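Local coordinates for Crh-like protein 5 (Neosartorya fumigata, PDB 6IBU), which cleaves chitin and transfers it to 1,6-beta-glucan or to other chitin chains, cross-linking polysaccharides in the fungal cell wall and septa, at residues A79-G84 / G210-Y215; G84-I89 / E102-D107; T109-N114 / V130-P135; T138-T143 / W153-A158; S185-D190 / T205-G210. One frame throughout, in Å; residues are numbered along the deposited sequence.

In the fold
The chain is the GH16 domain of the longer protein, a beta-jelly roll of two facing antiparallel sheets. Interactions 2 and 3 lie in the sheet that holds Glu102, a chitin-binding residue and, by similarity, the proton donor; strands 98-105 and 110-116 are neighbours there, and the two centres are 9 Å apart. Interaction 4 is a hairpin of the other sheet, packed against interaction 3 with centres 10 Å apart. Interaction 1 lies where the chain crosses between the sheets and shares Gly84 with interaction 2 and Gly210 with interaction 5. Interaction 5 includes Trp186, a chitin-binding residue whose strand pairs with 85-93. Interactions 4 and 5 do not touch, and their centres are 25 Å apart.

Interaction 1: A79-G84 / G210-Y215; sequences AAPGTG and GPYTMY
Tyr212 buries more surface here than any other residue, and it does so against Pro81 and Gly82. The carbonyl oxygen of Pro81 comes up obliquely to the tyrosine, 3.2 Å from Tyr212 CD1 and only slightly farther from CB and CG. Next along the chain, Gly82 CA lies 3.5 Å from Tyr212 CE1, an approach this close being possible because glycine carries no side chain. Chi1 of -51° sets Tyr212 CG anti to the carbonyl carbon and beside the backbone N, which starts the ring off toward Pro81 and Gly82. One ring face is covered toward its rim by Gly210 CA, from the tyrosine's own segment. The phenol OH is hydrogen-bonded to Asp206 O, and a water links it to Thr83 O.

Ala80 is the second main contributor. Its CB points at the strand and sits 3.4 Å from Met214 N, with Met214 CB at 4.0 Å from the same methyl. The backbone adds a CA-H...O contact, Ala80 CA to Thr213 O at 3.3 Å, but no direct hydrogen bond spans the two segments. Pro81 lies beside this, its CG 4.3 Å from Tyr212 CD1.

The loop 79-84 carries the chain from strand 71-78 of one sheet to strand 85-93 of the other. Val85 of that strand packs on Ala80 and Tyr212, Ser87 on Met214, and Ser87 OG is hydrogen-bonded to Ala80 N. Strand 212-223 itself is hydrogen-bonded to strand 48-53 through Tyr212 and Met214, and to strand 71-78 through Tyr215.

Interaction 2: G84-I89 / E102-D107; sequences GVVSSI and EVLGGD
Ser88 and Glu102 face each other across an antiparallel beta hairpin, strands 85-93 and 98-105, whose second strand carries Glu98, Asp100 and Glu102, the alternating acidic pattern of GH16 enzymes. Glu102 binds chitin and is by similarity the proton donor, Glu98 the nucleophile.

Among the polar side chains, Ser88 OG donates to Glu102 OE1 at 2.5 Å, meeting it on the syn side and 21° out of the carboxylate plane. The carboxylate reaches back to the serine because the chain bends at chi2 (-68°), which turns CD toward the neighbouring strand. Ser88 OG is also hydrogen-bonded to Trp186 NE1, so this hydroxyl is a second-shell link between two chitin-binding residues.

Backbone bonds tie the strands together. Ser87 and Val103 form a hydrogen-bonded pair, Ser87 N to Val103 O at 2.9 Å and the return bond Val103 N to Ser87 O at 2.8 Å. Farther along, Gly105 N donates to Val85 O.

Apolar contacts share the face of Glu102. Val86 and Leu104 lie side by side, pointing the same way, with Val86 CG2 3.8 Å from Leu104 CD2; Trp200 of helix 195-201 packs on both and on Glu102. The other methyl, Val86 CG1, meets a polar atom instead, 3.1 Å from Glu102 OE1, the oxygen that Ser88 OG also holds. At the hairpin's open end a water accepts from Gly84 N at 2.9 Å and from Gly106 N.

Interaction 3: T109-N114 / V130-P135; sequences TQVQTN and VPVATP
Val111 CG2 meets two methyls of the other segment at once, 3.3 Å from Val130 CG2 and equally close to Val132 CG2; the three form a tight triangle, both contacts closer than ordinary van der Waals contact. Chi1 of -66° puts Val111 CG1 beside the backbone N and leaves CG2 in the crowded position between N and the carbonyl carbon. The side chains of Val111 and Val132 cross at about a right angle. Val111 CG1 also touches Val132 CG2, at 3.8 Å, and reaches on to Pro135 CB at 4.2 Å. Ile155 of the facing sheet packs on all three valines, so the cluster belongs to the interior of the jelly roll.

The frame is an antiparallel hairpin of strands 110-116 and 128-131, the latter an outer strand of its sheet. Val111 and Val130 are a hydrogen-bonded pair in it, with Val111 N to Val130 O at 3.0 Å and Val130 N to Val111 O at 2.9 Å, each donor nearly along the C=O axis. The next bond outward is different: Val132 N reaches Thr109 O at 2.9 Å from 54° above the carbonyl plane. At the polar rim, Asp107 holds Thr109 OG1 with one carboxylate oxygen and Gln110 NE2 with the other.

Interaction 4: T138-T143 / W153-A158; sequences TFHTYT and WSIDGA
Asp156 grips the adjoining segment with both carboxylate oxygens. OD2 accepts a hydrogen bond from His140 ND1 at 2.6 Å through its syn lone pair, while OD1 receives Thr141 N at 2.8 Å in a nearly straight bond of 174°. This closes the end of an antiparallel beta hairpin, strands 140-146 and 150-155, just where a type I' turn from Ile155 to Ala158 sends the chain into strand 158-164.

The imidazole and the carboxylate are nearly coplanar, their planes 28° apart, and OD2 approaches at the ring edge. On the far side of the ring His140 NE2 is hydrogen-bonded to Ala133 O. With both nitrogens donating and an acidic neighbour, the histidine is probably doubly protonated. Waters add to the grip, one bound to each carboxylate oxygen of Asp156.

At Thr141 the backbone ladder is half replaced: Asp156 N donates to Thr141 O at 3.0 Å, while Thr141 N-H goes to the aspartate side chain. Beyond it Thr143 and Ser154 form a regular hydrogen-bonded pair, Ser154 N to Thr143 O measuring 2.8 Å. On the face turned to the sandwich interior, Ile155 CD1 lies 4.2 Å from Tyr142 CE1, in company with Val111 of the facing sheet. On the opposite face Thr143 OG1 binds Glu74 OE1. The same hydroxyl is 2.7 Å from a water that donates to Thr141 O and accepts from Gly157 N.

Interaction 5: S185-D190 / T205-G210; sequences SWAGGD and TDYSAG
The ring of Tyr207 ends against Ala187 and Asp190. Thr205 CG2, from the same segment as the tyrosine, lies 3.8 Å above one ring face and toward its rim. Ala187 CB comes in obliquely, 3.8 Å from Tyr207 CE1 and nearer still, 3.3 Å, to the hydroxyl oxygen OH. The carboxylate of Asp190 is turned 80° from the ring plane, and a water joins the two groups: it donates to Asp190 OD2 at 2.5 Å and is hydrogen-bonded to Tyr207 OH. With chi1 at -171°, Asp190 CG stands anti to the backbone N and lies 3.4 Å from Tyr207 OH; the other carboxylate oxygen, OD1, is held by Gln56 NE2 and Ser192 N.

One direct hydrogen bond crosses the contact. Thr205 N donates to Gly189 O at 2.7 Å, from 43° above the carbonyl plane. Thr205 OG1 nestles against Gly189, 3.5 Å from its CA, a close approach permitted by the missing side chain, and binds Thr83 O of the neighbouring loop.

Residues 187-190 form a type I beta turn, closed by a weak bond from Asp190 N to Ala187 O, at the end of strand 179-187. Ala187 points toward the 205-210 loop, whereas Trp186, one place earlier, points away from it. The turn thus joins the loop before strand 212-223 to the strand end that carries Trp186, part of the chitin-binding cleft on the GH16 beta-sandwich.

Interaction 1: A79-G84 / G210-Y215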
# COMPACT_ATOMS: atom_id res chain seq x y z
N ALA A 79 -13.26 -3.42 0.39
CA ALA A 79 -12.97 -2.19 1.15
C ALA A 79 -14.01 -2.02 2.26
O ALA A 79 -15.13 -2.51 2.14
CB ALA A 79 -12.96 -1.01 0.23
N ALA A 80 -13.61 -1.36 3.33
CA ALA A 80 -14.52 -0.98 4.43
C ALA A 80 -15.49 0.04 3.86
O ALA A 80 -15.13 0.89 3.06
CB ALA A 80 -13.72 -0.43 5.59
N PRO A 81 -16.78 -0.05 4.23
CA PRO A 81 -17.73 1.02 3.94
C PRO A 81 -17.58 2.12 4.99
O PRO A 81 -16.71 2.01 5.87
CB PRO A 81 -19.09 0.32 4.06
CG PRO A 81 -18.84 -0.71 5.13
CD PRO A 81 -17.40 -1.16 4.98
N GLY A 82 -18.44 3.13 4.92
CA GLY A 82 -18.50 4.20 5.93
C GLY A 82 -17.82 5.46 5.45
O GLY A 82 -16.67 5.39 4.94
N THR A 83 -18.52 6.57 5.61
CA THR A 83 -18.03 7.94 5.32
C THR A 83 -16.68 8.13 6.00
O THR A 83 -16.60 7.93 7.20
CB THR A 83 -19.01 9.00 5.84
OG1 THR A 83 -20.27 8.71 5.22
CG2 THR A 83 -18.55 10.42 5.54
N GLY A 84 -15.67 8.52 5.23
CA GLY A 84 -14.36 8.94 5.76
C GLY A 84 -13.48 7.77 6.14
O GLY A 84 -12.36 8.00 6.56
N GLY A 210 -20.57 2.48 12.99
CA GLY A 210 -19.70 1.38 12.56
C GLY A 210 -20.19 0.01 13.04
O GLY A 210 -21.38 -0.21 13.23
N PRO A 211 -19.29 -0.99 13.17
CA PRO A 211 -17.88 -0.82 12.80
C PRO A 211 -17.71 -0.98 11.28
O PRO A 211 -18.59 -1.48 10.60
CB PRO A 211 -17.20 -1.93 13.60
CG PRO A 211 -18.23 -3.04 13.57
CD PRO A 211 -19.57 -2.34 13.68
N TYR A 212 -16.59 -0.52 10.79
CA TYR A 212 -16.30 -0.57 9.34
C TYR A 212 -15.12 -1.48 9.13
O TYR A 212 -14.08 -1.25 9.75
CB TYR A 212 -16.01 0.83 8.83
CG TYR A 212 -17.07 1.81 9.24
CD1 TYR A 212 -18.32 1.76 8.67
CD2 TYR A 212 -16.80 2.78 10.19
CE1 TYR A 212 -19.29 2.69 9.01
CE2 TYR A 212 -17.76 3.71 10.54
CZ TYR A 212 -19.00 3.65 9.96
OH TYR A 212 -19.95 4.55 10.33
N THR A 213 -15.31 -2.50 8.30
CA THR A 213 -14.26 -3.53 8.13
C THR A 213 -13.85 -3.67 6.67
O THR A 213 -14.71 -3.92 5.82
CB THR A 213 -14.67 -4.87 8.75
OG1 THR A 213 -14.99 -4.62 10.13
CG2 THR A 213 -13.54 -5.87 8.65
N MET A 214 -12.56 -3.54 6.43
CA MET A 214 -11.90 -3.91 5.14
C MET A 214 -11.45 -5.37 5.27
O MET A 214 -11.02 -5.76 6.36
CB MET A 214 -10.72 -2.95 4.89
CG MET A 214 -9.53 -3.54 4.14
SD MET A 214 -8.12 -2.37 4.18
CE MET A 214 -6.85 -3.40 3.46
N TYR A 215 -11.60 -6.15 4.23
CA TYR A 215 -11.16 -7.57 4.22
C TYR A 215 -10.10 -7.78 3.14
O TYR A 215 -10.31 -7.40 1.99
CB TYR A 215 -12.33 -8.51 3.96
CG TYR A 215 -13.40 -8.45 5.02
CD1 TYR A 215 -14.43 -7.53 4.93
CD2 TYR A 215 -13.41 -9.35 6.09
CE1 TYR A 215 -15.43 -7.48 5.88
CE2 TYR A 215 -14.42 -9.32 7.05
CZ TYR A 215 -15.43 -8.37 6.94
OH TYR A 215 -16.41 -8.29 7.87
O HOH W 1 -16.31 -4.29 3.48
O HOH W 2 -18.73 7.08 9.14

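Interaction 2: G84-I89 / E102-D107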
# COMPACT_ATOMS: atom_id res chain seq x y z
N GLY A 84 -15.67 8.52 5.23
CA GLY A 84 -14.36 8.94 5.76
C GLY A 84 -13.48 7.77 6.14
O GLY A 84 -12.36 8.00 6.56
N VAL A 85 -13.95 6.54 6.00
CA VAL A 85 -13.13 5.35 6.33
C VAL A 85 -12.30 5.02 5.10
O VAL A 85 -12.86 4.78 4.03
CB VAL A 85 -14.00 4.17 6.77
CG1 VAL A 85 -13.15 2.94 7.04
CG2 VAL A 85 -14.83 4.57 8.00
N VAL A 86 -10.99 4.98 5.27
CA VAL A 86 -10.04 4.71 4.16
C VAL A 86 -9.58 3.25 4.24
O VAL A 86 -9.20 2.84 5.31
CB VAL A 86 -8.86 5.69 4.23
CG1 VAL A 86 -7.92 5.50 3.06
CG2 VAL A 86 -9.34 7.13 4.30
N SER A 87 -9.62 2.53 3.14
CA SER A 87 -8.99 1.20 2.97
C SER A 87 -7.75 1.36 2.09
O SER A 87 -7.92 1.76 0.94
CB SER A 87 -9.97 0.25 2.35
OG SER A 87 -11.12 0.07 3.15
N SER A 88 -6.55 1.10 2.61
CA SER A 88 -5.24 1.43 1.97
C SER A 88 -4.44 0.17 1.62
O SER A 88 -4.19 -0.66 2.52
CB SER A 88 -4.42 2.28 2.89
OG SER A 88 -5.10 3.49 3.20
N ILE A 89 -3.97 0.06 0.38
CA ILE A 89 -2.89 -0.89 -0.03
C ILE A 89 -1.65 -0.06 -0.39
O ILE A 89 -1.74 0.72 -1.31
CB ILE A 89 -3.36 -1.77 -1.20
CG1 ILE A 89 -4.62 -2.56 -0.86
CG2 ILE A 89 -2.24 -2.68 -1.68
CD1 ILE A 89 -5.38 -3.01 -2.08
N GLU A 102 -6.13 3.64 -2.60
CA GLU A 102 -6.98 4.12 -1.47
C GLU A 102 -8.44 3.93 -1.86
O GLU A 102 -8.83 4.46 -2.88
CB GLU A 102 -6.71 5.59 -1.14
CG GLU A 102 -5.25 5.92 -0.91
CD GLU A 102 -4.67 5.30 0.36
OE1 GLU A 102 -5.37 5.25 1.38
OE2 GLU A 102 -3.53 4.84 0.31
N VAL A 103 -9.22 3.20 -1.08
CA VAL A 103 -10.70 3.22 -1.23
C VAL A 103 -11.29 4.09 -0.11
O VAL A 103 -10.79 4.06 1.01
CB VAL A 103 -11.29 1.80 -1.25
CG1 VAL A 103 -12.80 1.83 -1.36
CG2 VAL A 103 -10.71 0.96 -2.38
N LEU A 104 -12.32 4.86 -0.43
CA LEU A 104 -13.06 5.68 0.56
C LEU A 104 -14.40 5.00 0.77
O LEU A 104 -15.01 4.63 -0.25
CB LEU A 104 -13.19 7.10 0.03
CG LEU A 104 -11.86 7.76 -0.33
CD1 LEU A 104 -12.12 9.12 -0.94
CD2 LEU A 104 -10.93 7.88 0.88
N GLY A 105 -14.82 4.81 2.02
CA GLY A 105 -16.05 4.08 2.35
C GLY A 105 -17.29 4.62 1.66
O GLY A 105 -18.09 3.83 1.21
N GLY A 106 -17.45 5.93 1.53
CA GLY A 106 -18.69 6.51 0.99
C GLY A 106 -18.64 6.69 -0.51
O GLY A 106 -19.67 7.06 -1.11
N ASP A 107 -17.48 6.45 -1.14
CA ASP A 107 -17.33 6.57 -2.61
C ASP A 107 -17.40 5.15 -3.18
O ASP A 107 -16.38 4.46 -3.15
CB ASP A 107 -16.05 7.34 -2.97
CG ASP A 107 -15.78 7.45 -4.46
OD1 ASP A 107 -16.52 6.81 -5.25
OD2 ASP A 107 -14.86 8.20 -4.82
O HOH W 3 -15.93 8.51 2.32

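Interaction 3: T109-N114 / V130-P135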
# COMPACT_ATOMS: atom_id res chain seq x y z
N THR A 109 -17.87 3.90 -6.19
CA THR A 109 -17.75 3.83 -7.66
C THR A 109 -16.30 3.98 -8.11
O THR A 109 -16.06 3.90 -9.32
CB THR A 109 -18.57 4.92 -8.36
OG1 THR A 109 -18.26 6.18 -7.75
CG2 THR A 109 -20.05 4.61 -8.31
N GLN A 110 -15.38 4.27 -7.19
CA GLN A 110 -13.97 4.53 -7.56
C GLN A 110 -13.01 3.96 -6.50
O GLN A 110 -13.43 3.63 -5.36
CB GLN A 110 -13.69 6.01 -7.71
CG GLN A 110 -14.80 6.82 -8.38
CD GLN A 110 -14.46 8.30 -8.32
OE1 GLN A 110 -14.14 8.93 -9.32
NE2 GLN A 110 -14.45 8.85 -7.12
N VAL A 111 -11.76 3.83 -6.92
CA VAL A 111 -10.57 3.69 -6.04
C VAL A 111 -9.59 4.76 -6.49
O VAL A 111 -9.57 5.11 -7.67
CB VAL A 111 -9.95 2.28 -6.10
CG1 VAL A 111 -10.90 1.24 -5.54
CG2 VAL A 111 -9.54 1.91 -7.51
N GLN A 112 -8.80 5.29 -5.56
CA GLN A 112 -7.77 6.28 -5.93
C GLN A 112 -6.45 5.54 -6.12
O GLN A 112 -6.16 4.62 -5.37
CB GLN A 112 -7.68 7.40 -4.91
CG GLN A 112 -6.92 8.58 -5.49
CD GLN A 112 -6.57 9.63 -4.47
OE1 GLN A 112 -6.66 10.82 -4.76
NE2 GLN A 112 -6.17 9.21 -3.29
N THR A 113 -5.70 5.91 -7.15
CA THR A 113 -4.32 5.43 -7.35
C THR A 113 -3.39 6.56 -6.96
O THR A 113 -3.74 7.71 -7.10
CB THR A 113 -4.04 4.92 -8.77
OG1 THR A 113 -4.27 5.97 -9.71
CG2 THR A 113 -4.84 3.68 -9.13
N ASN A 114 -2.22 6.23 -6.47
CA ASN A 114 -1.29 7.29 -6.03
C ASN A 114 0.15 6.80 -6.01
O ASN A 114 0.38 5.59 -5.92
CB ASN A 114 -1.65 7.75 -4.64
CG ASN A 114 -1.81 9.25 -4.61
OD1 ASN A 114 -0.87 9.99 -4.85
ND2 ASN A 114 -3.04 9.67 -4.38
N VAL A 130 -10.01 5.93 -10.44
CA VAL A 130 -10.41 4.98 -11.52
C VAL A 130 -11.73 4.37 -11.11
O VAL A 130 -11.92 4.06 -9.95
CB VAL A 130 -9.31 3.93 -11.78
CG1 VAL A 130 -7.97 4.60 -11.98
CG2 VAL A 130 -9.18 2.90 -10.66
N PRO A 131 -12.66 4.13 -12.05
CA PRO A 131 -13.95 3.53 -11.72
C PRO A 131 -13.77 2.07 -11.30
O PRO A 131 -13.02 1.39 -11.90
CB PRO A 131 -14.77 3.61 -13.03
CG PRO A 131 -13.95 4.50 -13.97
CD PRO A 131 -12.52 4.37 -13.50
N VAL A 132 -14.46 1.65 -10.25
CA VAL A 132 -14.50 0.25 -9.74
C VAL A 132 -15.91 -0.03 -9.21
O VAL A 132 -16.51 0.85 -8.58
CB VAL A 132 -13.44 0.04 -8.64
CG1 VAL A 132 -13.30 -1.43 -8.26
CG2 VAL A 132 -12.10 0.59 -9.04
N ALA A 133 -16.44 -1.21 -9.46
CA ALA A 133 -17.83 -1.55 -9.08
C ALA A 133 -17.83 -1.86 -7.59
O ALA A 133 -17.12 -2.77 -7.18
CB ALA A 133 -18.34 -2.70 -9.91
N THR A 134 -18.56 -1.06 -6.82
CA THR A 134 -18.86 -1.30 -5.39
C THR A 134 -17.66 -1.95 -4.68
O THR A 134 -17.79 -3.06 -4.18
CB THR A 134 -20.14 -2.13 -5.24
OG1 THR A 134 -19.96 -3.42 -5.84
CG2 THR A 134 -21.36 -1.44 -5.83
N PRO A 135 -16.52 -1.24 -4.52
CA PRO A 135 -15.36 -1.82 -3.85
C PRO A 135 -15.60 -2.19 -2.38
O PRO A 135 -14.93 -3.06 -1.92
CB PRO A 135 -14.28 -0.75 -3.96
CG PRO A 135 -15.01 0.53 -4.23
CD PRO A 135 -16.29 0.15 -4.95

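Interaction 4: T138-T143 / W153-A158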
# COMPACT_ATOMS: atom_id res chain seq x y z
N THR A 138 -17.88 -5.92 -2.61
CA THR A 138 -17.43 -7.12 -3.33
C THR A 138 -15.91 -7.15 -3.29
O THR A 138 -15.36 -6.10 -3.15
CB THR A 138 -17.85 -7.01 -4.78
OG1 THR A 138 -17.56 -8.23 -5.45
CG2 THR A 138 -17.09 -5.90 -5.46
N PHE A 139 -15.23 -8.29 -3.42
CA PHE A 139 -13.74 -8.39 -3.52
C PHE A 139 -13.31 -8.01 -4.94
O PHE A 139 -14.05 -8.29 -5.88
CB PHE A 139 -13.29 -9.80 -3.17
CG PHE A 139 -13.27 -10.01 -1.69
CD1 PHE A 139 -12.16 -9.64 -0.96
CD2 PHE A 139 -14.39 -10.49 -1.02
CE1 PHE A 139 -12.13 -9.80 0.41
CE2 PHE A 139 -14.35 -10.66 0.36
CZ PHE A 139 -13.22 -10.32 1.07
N HIS A 140 -12.16 -7.36 -5.06
CA HIS A 140 -11.48 -7.10 -6.35
C HIS A 140 -10.02 -7.49 -6.16
O HIS A 140 -9.56 -7.52 -5.03
CB HIS A 140 -11.60 -5.63 -6.75
CG HIS A 140 -12.98 -5.24 -7.16
ND1 HIS A 140 -13.51 -5.63 -8.36
CD2 HIS A 140 -13.93 -4.53 -6.51
CE1 HIS A 140 -14.75 -5.16 -8.44
NE2 HIS A 140 -15.03 -4.50 -7.32
N THR A 141 -9.33 -7.72 -7.26
CA THR A 141 -7.89 -7.99 -7.25
C THR A 141 -7.19 -6.69 -7.61
O THR A 141 -7.31 -6.25 -8.75
CB THR A 141 -7.53 -9.13 -8.20
OG1 THR A 141 -8.32 -10.24 -7.80
CG2 THR A 141 -6.07 -9.47 -8.13
N TYR A 142 -6.46 -6.12 -6.67
CA TYR A 142 -5.69 -4.88 -6.89
C TYR A 142 -4.23 -5.27 -7.14
O TYR A 142 -3.59 -5.86 -6.27
CB TYR A 142 -5.86 -3.96 -5.69
CG TYR A 142 -7.28 -3.51 -5.47
CD1 TYR A 142 -7.76 -2.34 -6.04
CD2 TYR A 142 -8.13 -4.25 -4.66
CE1 TYR A 142 -9.07 -1.93 -5.82
CE2 TYR A 142 -9.42 -3.83 -4.40
CZ TYR A 142 -9.90 -2.66 -4.98
OH TYR A 142 -11.18 -2.27 -4.74
N THR A 143 -3.75 -4.97 -8.33
CA THR A 143 -2.43 -5.42 -8.81
C THR A 143 -1.56 -4.21 -9.15
O THR A 143 -2.01 -3.35 -9.88
CB THR A 143 -2.58 -6.32 -10.03
OG1 THR A 143 -3.55 -7.32 -9.70
CG2 THR A 143 -1.26 -6.94 -10.46
N TRP A 153 -0.97 -0.03 -12.54
CA TRP A 153 -2.07 -0.41 -11.63
C TRP A 153 -3.07 -1.21 -12.46
O TRP A 153 -3.42 -0.76 -13.53
CB TRP A 153 -2.78 0.82 -11.04
CG TRP A 153 -2.04 1.61 -10.01
CD1 TRP A 153 -2.27 1.62 -8.67
CD2 TRP A 153 -1.02 2.60 -10.24
NE1 TRP A 153 -1.45 2.53 -8.06
CE2 TRP A 153 -0.68 3.14 -8.99
CE3 TRP A 153 -0.34 3.04 -11.38
CZ2 TRP A 153 0.30 4.12 -8.85
CZ3 TRP A 153 0.61 4.03 -11.24
CH2 TRP A 153 0.93 4.56 -9.99
N SER A 154 -3.54 -2.33 -11.94
CA SER A 154 -4.59 -3.16 -12.58
C SER A 154 -5.66 -3.54 -11.56
O SER A 154 -5.32 -3.77 -10.39
CB SER A 154 -4.00 -4.39 -13.16
OG SER A 154 -3.38 -4.05 -14.39
N ILE A 155 -6.90 -3.63 -12.03
CA ILE A 155 -8.05 -4.12 -11.21
C ILE A 155 -8.69 -5.27 -11.99
O ILE A 155 -9.12 -5.02 -13.13
CB ILE A 155 -9.05 -3.00 -10.92
CG1 ILE A 155 -8.35 -1.81 -10.24
CG2 ILE A 155 -10.21 -3.57 -10.12
CD1 ILE A 155 -9.27 -0.68 -9.85
N ASP A 156 -8.72 -6.46 -11.40
CA ASP A 156 -9.35 -7.65 -12.02
C ASP A 156 -8.75 -7.87 -13.40
O ASP A 156 -9.49 -8.20 -14.32
CB ASP A 156 -10.87 -7.47 -12.05
CG ASP A 156 -11.46 -7.22 -10.67
OD1 ASP A 156 -10.81 -7.60 -9.66
OD2 ASP A 156 -12.58 -6.63 -10.62
N GLY A 157 -7.44 -7.67 -13.52
CA GLY A 157 -6.66 -7.93 -14.74
C GLY A 157 -6.91 -6.91 -15.84
O GLY A 157 -6.66 -7.27 -17.01
N ALA A 158 -7.42 -5.72 -15.54
CA ALA A 158 -7.57 -4.64 -16.54
C ALA A 158 -6.64 -3.50 -16.15
O ALA A 158 -6.74 -3.04 -15.00
CB ALA A 158 -9.01 -4.19 -16.64
O HOH W 4 -14.21 -8.80 -9.03
O HOH W 5 -5.58 -6.96 -11.37
O HOH W 6 -11.03 -10.32 -9.05
O HOH W 7 -0.87 -4.09 -12.88

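Interaction 5: S185-D190 / T205-G210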
# COMPACT_ATOMS: atom_id res chain seq x y z
N SER A 185 -6.77 -0.14 7.28
CA SER A 185 -7.95 0.76 7.24
C SER A 185 -7.76 1.77 8.36
O SER A 185 -7.06 1.45 9.31
CB SER A 185 -9.23 -0.01 7.37
OG SER A 185 -9.28 -0.66 8.64
N TRP A 186 -8.36 2.94 8.21
CA TRP A 186 -8.24 4.05 9.16
C TRP A 186 -9.30 5.10 8.84
O TRP A 186 -9.84 5.07 7.74
CB TRP A 186 -6.84 4.66 9.09
CG TRP A 186 -6.40 5.03 7.72
CD1 TRP A 186 -6.00 4.18 6.73
CD2 TRP A 186 -6.23 6.36 7.20
NE1 TRP A 186 -5.61 4.89 5.63
CE2 TRP A 186 -5.72 6.22 5.89
CE3 TRP A 186 -6.42 7.65 7.72
CZ2 TRP A 186 -5.45 7.32 5.08
CZ3 TRP A 186 -6.15 8.74 6.92
CH2 TRP A 186 -5.66 8.57 5.62
N ALA A 187 -9.56 5.99 9.78
CA ALA A 187 -10.57 7.05 9.59
C ALA A 187 -9.88 8.28 9.01
O ALA A 187 -9.31 9.02 9.78
CB ALA A 187 -11.25 7.34 10.90
N GLY A 188 -9.93 8.48 7.70
CA GLY A 188 -9.51 9.74 7.07
C GLY A 188 -10.38 10.86 7.59
O GLY A 188 -9.92 11.99 7.68
N GLY A 189 -11.62 10.53 7.96
CA GLY A 189 -12.62 11.47 8.47
C GLY A 189 -12.62 11.58 9.99
O GLY A 189 -13.65 11.99 10.52
N ASP A 190 -11.54 11.19 10.66
CA ASP A 190 -11.31 11.46 12.10
C ASP A 190 -11.44 12.97 12.31
O ASP A 190 -10.79 13.73 11.60
CB ASP A 190 -9.92 10.96 12.49
CG ASP A 190 -9.61 10.97 13.98
OD1 ASP A 190 -9.90 12.00 14.61
OD2 ASP A 190 -9.00 9.96 14.46
N THR A 205 -16.01 10.87 9.95
CA THR A 205 -16.32 9.46 10.27
C THR A 205 -17.21 9.44 11.50
O THR A 205 -16.88 10.16 12.44
CB THR A 205 -15.06 8.62 10.46
OG1 THR A 205 -14.42 8.59 9.19
CG2 THR A 205 -15.36 7.22 10.95
N ASP A 206 -18.28 8.66 11.45
CA ASP A 206 -19.21 8.42 12.58
C ASP A 206 -18.93 7.01 13.11
O ASP A 206 -19.52 6.07 12.58
CB ASP A 206 -20.67 8.58 12.12
CG ASP A 206 -21.68 8.42 13.25
OD1 ASP A 206 -21.39 8.95 14.35
OD2 ASP A 206 -22.74 7.79 13.02
N TYR A 207 -18.06 6.89 14.11
CA TYR A 207 -17.59 5.59 14.65
C TYR A 207 -18.74 4.77 15.20
O TYR A 207 -18.74 3.54 15.02
CB TYR A 207 -16.55 5.80 15.74
CG TYR A 207 -15.33 6.51 15.22
CD1 TYR A 207 -14.37 5.85 14.50
CD2 TYR A 207 -15.17 7.86 15.46
CE1 TYR A 207 -13.24 6.51 14.03
CE2 TYR A 207 -14.06 8.54 15.00
CZ TYR A 207 -13.10 7.86 14.27
OH TYR A 207 -12.02 8.55 13.84
N SER A 208 -19.71 5.42 15.83
CA SER A 208 -20.86 4.74 16.48
C SER A 208 -21.72 4.03 15.42
O SER A 208 -22.29 2.97 15.75
CB SER A 208 -21.62 5.72 17.33
OG SER A 208 -21.40 7.07 16.91
N ALA A 209 -21.75 4.53 14.18
CA ALA A 209 -22.54 3.94 13.06
C ALA A 209 -21.75 2.78 12.44
O ALA A 209 -22.27 2.15 11.49
CB ALA A 209 -22.87 4.99 12.04
N GLY A 210 -20.57 2.48 12.99
CA GLY A 210 -19.70 1.38 12.56
C GLY A 210 -20.19 0.01 13.04
O GLY A 210 -21.38 -0.21 13.23
O HOH W 8 -9.60 7.54 14.10